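Local coordinates for protein glucanase (Klebsiella pneumoniae, PDB 5GY3) that probably catalyses the endohydrolysis of (1->4)-beta-D-glucosidic linkages in cellulose, lichenin and cereal beta-D-glucans, as a family 8 glycosyl hydrolase, at residues Glu5-Arg10 against Asp291-Ala296; Gly268-Val273 against Ala296-Leu301. All blocks are in the same frame, centred on the assembly; numbering follows the deposited sequence.

Contact 1. Residues Glu5-Arg10 against Asp291-Ala296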
loop_
_atom_site.group_PDB
_atom_site.type_symbol
_atom_site.label_atom_id
_atom_site.label_comp_id
_atom_site.label_asym_id
_atom_site.label_seq_id
_atom_site.Cartn_x
_atom_site.Cartn_y
_atom_site.Cartn_z
ATOM N N GLU A 5 2.640 -7.988 19.169
ATOM C CA GLU A 5 3.087 -7.352 20.408
ATOM C C GLU A 5 4.475 -6.741 20.246
ATOM O O GLU A 5 4.721 -5.611 20.690
ATOM C CB GLU A 5 3.075 -8.362 21.555
ATOM C CG GLU A 5 1.681 -8.804 21.956
ATOM C CD GLU A 5 0.850 -7.655 22.486
ATOM O OE1 GLU A 5 1.409 -6.793 23.201
ATOM O OE2 GLU A 5 -0.361 -7.608 22.184
ATOM N N ARG A 6 5.391 -7.465 19.599
ATOM C CA ARG A 6 6.731 -6.924 19.385
ATOM C C ARG A 6 6.692 -5.704 18.470
ATOM O O ARG A 6 7.455 -4.751 18.657
ATOM C CB ARG A 6 7.639 -8.013 18.816
ATOM C CG ARG A 6 9.094 -7.631 18.747
ATOM C CD ARG A 6 9.581 -7.067 20.077
ATOM N NE ARG A 6 10.998 -6.707 20.037
ATOM C CZ ARG A 6 11.616 -6.010 20.986
ATOM N NH1 ARG A 6 10.938 -5.591 22.048
ATOM N NH2 ARG A 6 12.909 -5.725 20.871
ATOM N N TYR A 7 5.794 -5.711 17.485
ATOM C CA TYR A 7 5.637 -4.571 16.585
ATOM C C TYR A 7 5.188 -3.329 17.341
ATOM O O TYR A 7 5.710 -2.229 17.122
ATOM C CB TYR A 7 4.627 -4.950 15.505
ATOM C CG TYR A 7 4.375 -3.953 14.393
ATOM C CD1 TYR A 7 5.271 -3.815 13.333
ATOM C CD2 TYR A 7 3.200 -3.211 14.363
ATOM C CE1 TYR A 7 5.016 -2.933 12.292
ATOM C CE2 TYR A 7 2.937 -2.331 13.333
ATOM C CZ TYR A 7 3.846 -2.195 12.297
ATOM O OH TYR A 7 3.568 -1.325 11.266
ATOM N N LYS A 8 4.190 -3.478 18.219
ATOM C CA LYS A 8 3.737 -2.335 19.004
ATOM C C LYS A 8 4.836 -1.843 19.932
ATOM O O LYS A 8 4.994 -0.635 20.129
ATOM C CB LYS A 8 2.494 -2.697 19.821
ATOM C CG LYS A 8 1.235 -2.937 19.008
ATOM C CD LYS A 8 0.015 -3.126 19.926
ATOM C CE LYS A 8 0.193 -4.325 20.846
ATOM N NZ LYS A 8 -1.000 -4.552 21.714
ATOM N N ALA A 9 5.595 -2.771 20.518
ATOM C CA ALA A 9 6.639 -2.391 21.468
ATOM C C ALA A 9 7.728 -1.578 20.788
ATOM O O ALA A 9 8.275 -0.637 21.379
ATOM C CB ALA A 9 7.242 -3.636 22.115
ATOM N N ARG A 10 8.047 -1.915 19.542
ATOM C CA ARG A 10 9.110 -1.219 18.838
ATOM C C ARG A 10 8.634 0.021 18.104
ATOM O O ARG A 10 9.379 1.002 18.031
ATOM C CB ARG A 10 9.791 -2.176 17.862
ATOM C CG ARG A 10 10.611 -3.218 18.597
ATOM C CD ARG A 10 11.630 -3.861 17.701
ATOM N NE ARG A 10 12.307 -2.911 16.817
ATOM C CZ ARG A 10 12.810 -3.270 15.643
ATOM N NH1 ARG A 10 12.691 -4.530 15.252
ATOM N NH2 ARG A 10 13.418 -2.387 14.866
ATOM N N ASP A 291 14.715 -6.290 11.842
ATOM C CA ASP A 291 13.645 -5.697 11.044
ATOM C C ASP A 291 13.489 -4.218 11.371
ATOM O O ASP A 291 13.388 -3.846 12.544
ATOM C CB ASP A 291 12.314 -6.406 11.282
ATOM C CG ASP A 291 12.256 -7.764 10.645
ATOM O OD1 ASP A 291 12.749 -7.947 9.505
ATOM O OD2 ASP A 291 11.692 -8.676 11.291
ATOM N N ASP A 292 13.441 -3.378 10.335
ATOM C CA ASP A 292 13.012 -2.001 10.521
ATOM C C ASP A 292 11.486 -1.945 10.438
ATOM O O ASP A 292 10.827 -2.977 10.294
ATOM C CB ASP A 292 13.699 -1.065 9.515
ATOM C CG ASP A 292 13.461 -1.445 8.042
ATOM O OD1 ASP A 292 12.681 -2.367 7.722
ATOM O OD2 ASP A 292 14.077 -0.778 7.182
ATOM N N TYR A 293 10.912 -0.734 10.540
ATOM C CA TYR A 293 9.454 -0.582 10.466
ATOM C C TYR A 293 8.907 -1.233 9.205
ATOM O O TYR A 293 7.914 -1.970 9.238
ATOM C CB TYR A 293 9.034 0.902 10.491
ATOM C CG TYR A 293 7.771 1.154 9.666
ATOM C CD1 TYR A 293 6.495 0.886 10.181
ATOM C CD2 TYR A 293 7.852 1.625 8.356
ATOM C CE1 TYR A 293 5.343 1.086 9.404
ATOM C CE2 TYR A 293 6.710 1.822 7.573
ATOM C CZ TYR A 293 5.460 1.551 8.102
ATOM O OH TYR A 293 4.339 1.751 7.313
ATOM N N TYR A 294 9.563 -0.958 8.081
ATOM C CA TYR A 294 9.092 -1.406 6.780
ATOM C C TYR A 294 9.079 -2.926 6.682
ATOM O O TYR A 294 8.093 -3.523 6.232
ATOM C CB TYR A 294 9.997 -0.779 5.720
ATOM C CG TYR A 294 9.712 -1.183 4.310
ATOM C CD1 TYR A 294 8.784 -0.505 3.557
ATOM C CD2 TYR A 294 10.400 -2.230 3.722
ATOM C CE1 TYR A 294 8.532 -0.869 2.259
ATOM C CE2 TYR A 294 10.152 -2.602 2.436
ATOM C CZ TYR A 294 9.210 -1.919 1.705
ATOM O OH TYR A 294 8.968 -2.304 0.403
ATOM N N SER A 295 10.179 -3.571 7.092
ATOM C CA SER A 295 10.267 -5.028 7.021
ATOM C C SER A 295 9.277 -5.675 7.977
ATOM O O SER A 295 8.573 -6.618 7.602
ATOM C CB SER A 295 11.696 -5.492 7.332
ATOM O OG SER A 295 11.791 -6.920 7.366
ATOM N N ALA A 296 9.197 -5.164 9.207
ATOM C CA ALA A 296 8.258 -5.710 10.185
ATOM C C ALA A 296 6.821 -5.624 9.686
ATOM O O ALA A 296 6.027 -6.550 9.891
ATOM C CB ALA A 296 8.401 -4.968 11.515
#
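Tyr7 sets the edge of its ring against the methyl group of Ala296, with CD1 3.8 Å from CB and that carbon lying in the plane of the ring. CG stands anti to the backbone N (chi1 -176°), and the far end of the ring comes nearer to helix 293-307 than its CB does. Beyond the methyl, the hydroxyl reaches Tyr293: Tyr7 OH is 3.5 Å from Tyr293 CE1, and the two side chains cross obliquely, without stacking. The polar ends of both tyrosines find other partners. Tyr7 OH pairs with Ser297 OG, and Tyr293 OH with Glu30.

The polar half of the contact is a single two-pronged grip. Arg10 bends at chi3 and offers the end of its guanidinium to one carbonyl oxygen. Both N-H groups donate hydrogen bonds to Asp291 O, NH2 at 2.7 Å and NH1 at 2.9 Å. The NH2 bond runs nearly along the C=O axis (C=O...donor angle 165°), yet its N-H...O angle is 140°; both bonds are bent, as expected when two N-H groups converge on one acceptor. Asp291 precedes the N-cap residue, Asp292, so the pair satisfies a backbone carbonyl in the turn leading into the helix. That start is organised locally: Asp292 OD1 accepts from Ser295 N at 2.8 Å, while Ser295 OG donates to Asp291 OD1 at 2.6 Å.

The contact buries 220 Å² and joins helices near opposite ends of the sequence, consistent with closure of the (alpha/alpha)6 barrel known for this family. Phe11 of helix 2-11 adds its side chain to Tyr7, Tyr293 and Ala296, Tyr293 also touches Ile18 and Asp20 in a loop, and Glu30 reaches it from helix 29-41.

Contact 2. Residues Gly268-Val273 against Ala296-Leu301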
loop_
_atom_site.group_PDB
_atom_site.type_symbol
_atom_site.label_atom_id
_atom_site.label_comp_id
_atom_site.label_asym_id
_atom_site.label_seq_id
_atom_site.Cartn_x
_atom_site.Cartn_y
_atom_site.Cartn_z
ATOM N N GLY A 268 14.034 -10.462 5.139
ATOM C CA GLY A 268 12.975 -9.963 6.011
ATOM C C GLY A 268 11.647 -9.820 5.289
ATOM O O GLY A 268 11.167 -10.754 4.634
ATOM N N GLY A 269 11.059 -8.621 5.379
ATOM C CA GLY A 269 9.747 -8.394 4.777
ATOM C C GLY A 269 9.744 -8.501 3.261
ATOM O O GLY A 269 8.781 -9.003 2.672
ATOM N N LEU A 270 10.802 -8.014 2.601
ATOM C CA LEU A 270 10.861 -8.174 1.146
ATOM C C LEU A 270 10.878 -9.645 0.766
ATOM O O LEU A 270 10.188 -10.068 -0.169
ATOM C CB LEU A 270 12.094 -7.479 0.558
ATOM C CG LEU A 270 12.155 -5.956 0.485
ATOM C CD1 LEU A 270 13.436 -5.528 -0.243
ATOM C CD2 LEU A 270 10.951 -5.417 -0.242
ATOM N N LEU A 271 11.669 -10.439 1.488
ATOM C CA LEU A 271 11.728 -11.865 1.210
ATOM C C LEU A 271 10.383 -12.536 1.469
ATOM O O LEU A 271 10.013 -13.472 0.754
ATOM C CB LEU A 271 12.832 -12.500 2.056
ATOM C CG LEU A 271 13.077 -13.997 1.908
ATOM C CD1 LEU A 271 13.342 -14.330 0.456
ATOM C CD2 LEU A 271 14.254 -14.428 2.797
ATOM N N ALA A 272 9.633 -12.054 2.465
ATOM C CA ALA A 272 8.296 -12.585 2.717
ATOM C C ALA A 272 7.366 -12.336 1.533
ATOM O O ALA A 272 6.559 -13.201 1.176
ATOM C CB ALA A 272 7.724 -11.977 3.998
ATOM N N VAL A 273 7.474 -11.173 0.889
ATOM C CA VAL A 273 6.679 -10.948 -0.321
ATOM C C VAL A 273 7.103 -11.901 -1.434
ATOM O O VAL A 273 6.264 -12.411 -2.187
ATOM C CB VAL A 273 6.779 -9.477 -0.770
ATOM C CG1 VAL A 273 6.120 -9.281 -2.148
ATOM C CG2 VAL A 273 6.122 -8.574 0.260
ATOM N N ALA A 296 9.197 -5.164 9.207
ATOM C CA ALA A 296 8.258 -5.710 10.185
ATOM C C ALA A 296 6.821 -5.624 9.686
ATOM O O ALA A 296 6.027 -6.550 9.891
ATOM C CB ALA A 296 8.401 -4.968 11.515
ATOM N N SER A 297 6.469 -4.518 9.028
ATOM C CA SER A 297 5.115 -4.358 8.507
ATOM C C SER A 297 4.833 -5.368 7.399
ATOM O O SER A 297 3.799 -6.044 7.407
ATOM C CB SER A 297 4.918 -2.928 7.993
ATOM O OG SER A 297 5.175 -1.965 9.001
ATOM N N LEU A 298 5.747 -5.480 6.431
ATOM C CA LEU A 298 5.536 -6.395 5.312
ATOM C C LEU A 298 5.433 -7.838 5.777
ATOM O O LEU A 298 4.622 -8.607 5.253
ATOM C CB LEU A 298 6.671 -6.252 4.294
ATOM C CG LEU A 298 6.618 -5.084 3.315
ATOM C CD1 LEU A 298 7.803 -5.197 2.353
ATOM C CD2 LEU A 298 5.316 -5.077 2.542
ATOM N N LYS A 299 6.269 -8.238 6.739
ATOM C CA LYS A 299 6.187 -9.602 7.250
ATOM C C LYS A 299 4.774 -9.930 7.707
ATOM O O LYS A 299 4.256 -11.016 7.427
ATOM C CB LYS A 299 7.162 -9.793 8.409
ATOM C CG LYS A 299 8.618 -9.951 8.004
ATOM C CD LYS A 299 9.426 -10.309 9.238
ATOM C CE LYS A 299 10.854 -10.724 8.894
ATOM N NZ LYS A 299 11.596 -11.107 10.147
ATOM N N GLN A 300 4.138 -8.998 8.407
ATOM C CA GLN A 300 2.822 -9.279 8.957
ATOM C C GLN A 300 1.720 -9.116 7.922
ATOM O O GLN A 300 0.705 -9.812 8.003
ATOM C CB GLN A 300 2.550 -8.373 10.144
ATOM C CG GLN A 300 3.430 -8.665 11.334
ATOM C CD GLN A 300 3.292 -7.590 12.364
ATOM O OE1 GLN A 300 2.452 -7.680 13.261
ATOM N NE2 GLN A 300 4.096 -6.545 12.233
ATOM N N LEU A 301 1.888 -8.189 6.973
ATOM C CA LEU A 301 0.903 -8.039 5.907
ATOM C C LEU A 301 0.886 -9.264 5.004
ATOM O O LEU A 301 -0.180 -9.682 4.527
ATOM C CB LEU A 301 1.206 -6.788 5.094
ATOM C CG LEU A 301 1.050 -5.452 5.812
ATOM C CD1 LEU A 301 1.681 -4.355 4.979
ATOM C CD2 LEU A 301 -0.428 -5.161 6.080
#
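Leu298 enters the contact at its CB, which sits 3.8 Å from Gly269 CA, directly against the backbone of the facing helix. CG stands beside its own backbone N and anti to the carbonyl carbon (chi1 -80°), and the two methyls then divide between neighbours. CD1 lies 3.9 Å from Gly269 C and also meets Leu270, whose CD2 is 4.1 Å from Leu298 CD1, the two side chains crossing at a slant. CD2 takes the other direction and approaches Val273 CG2 at 4.3 Å.

The helices run almost side by side in the same direction, with an angle of 27° between the segment axes and a closest approach of only 7.4 Å. Gly269 turns its CA to the other helix, 4.5 Å from Lys299 CA, and Leu298 CB occupies the place beside it where a side chain would otherwise project; the short axis distance is consistent with the absence of one. This is glycine-mediated helix packing between the last two helices of the chain, in a fold of the (alpha/alpha)6 barrel type expected for family 8.

Lys299 lies along the same glycine edge with its chain extended beyond CG. Its CG rests on Gly269 CA, and farther out CE reaches Gly268 CA at 3.7 Å, so methylene groups cover Gly268 and Gly269. The ammonium continues past this surface to its partners, Asp291 and Gln286 O. Ala272 fills in more loosely near the lysine backbone.

On the side of helix 293-307 turned away from the glycines, Gln300 folds back on its own helix: NE2 donates to Ala296 O at 3.0 Å from above the carbonyl plane (57° out of it), while its side chain packs against Trp4 and Tyr7.

Contacts 1 and 2 share Ala296 and use successive turns of helix 293-307, with helix 2-11 and helix 268-278 as their respective partners; their centres lie 10 Å apart. Two polar links tie them directly: Lys299 NZ is 2.7 Å from Asp291 OD2 in a salt bridge, and Ser295 OG is 2.7 Å from Gly269 N, a probable hydrogen bond. On the side of helix 2-11, Tyr7 CD1 packs 3.2 Å from Gln300 NE2. Neither contact is the active site itself: the side chains of Tyr293 and Leu298 are about 9 Å and 10 Å from that of Asp87, the predicted nucleophile, and so outside direct contact with it.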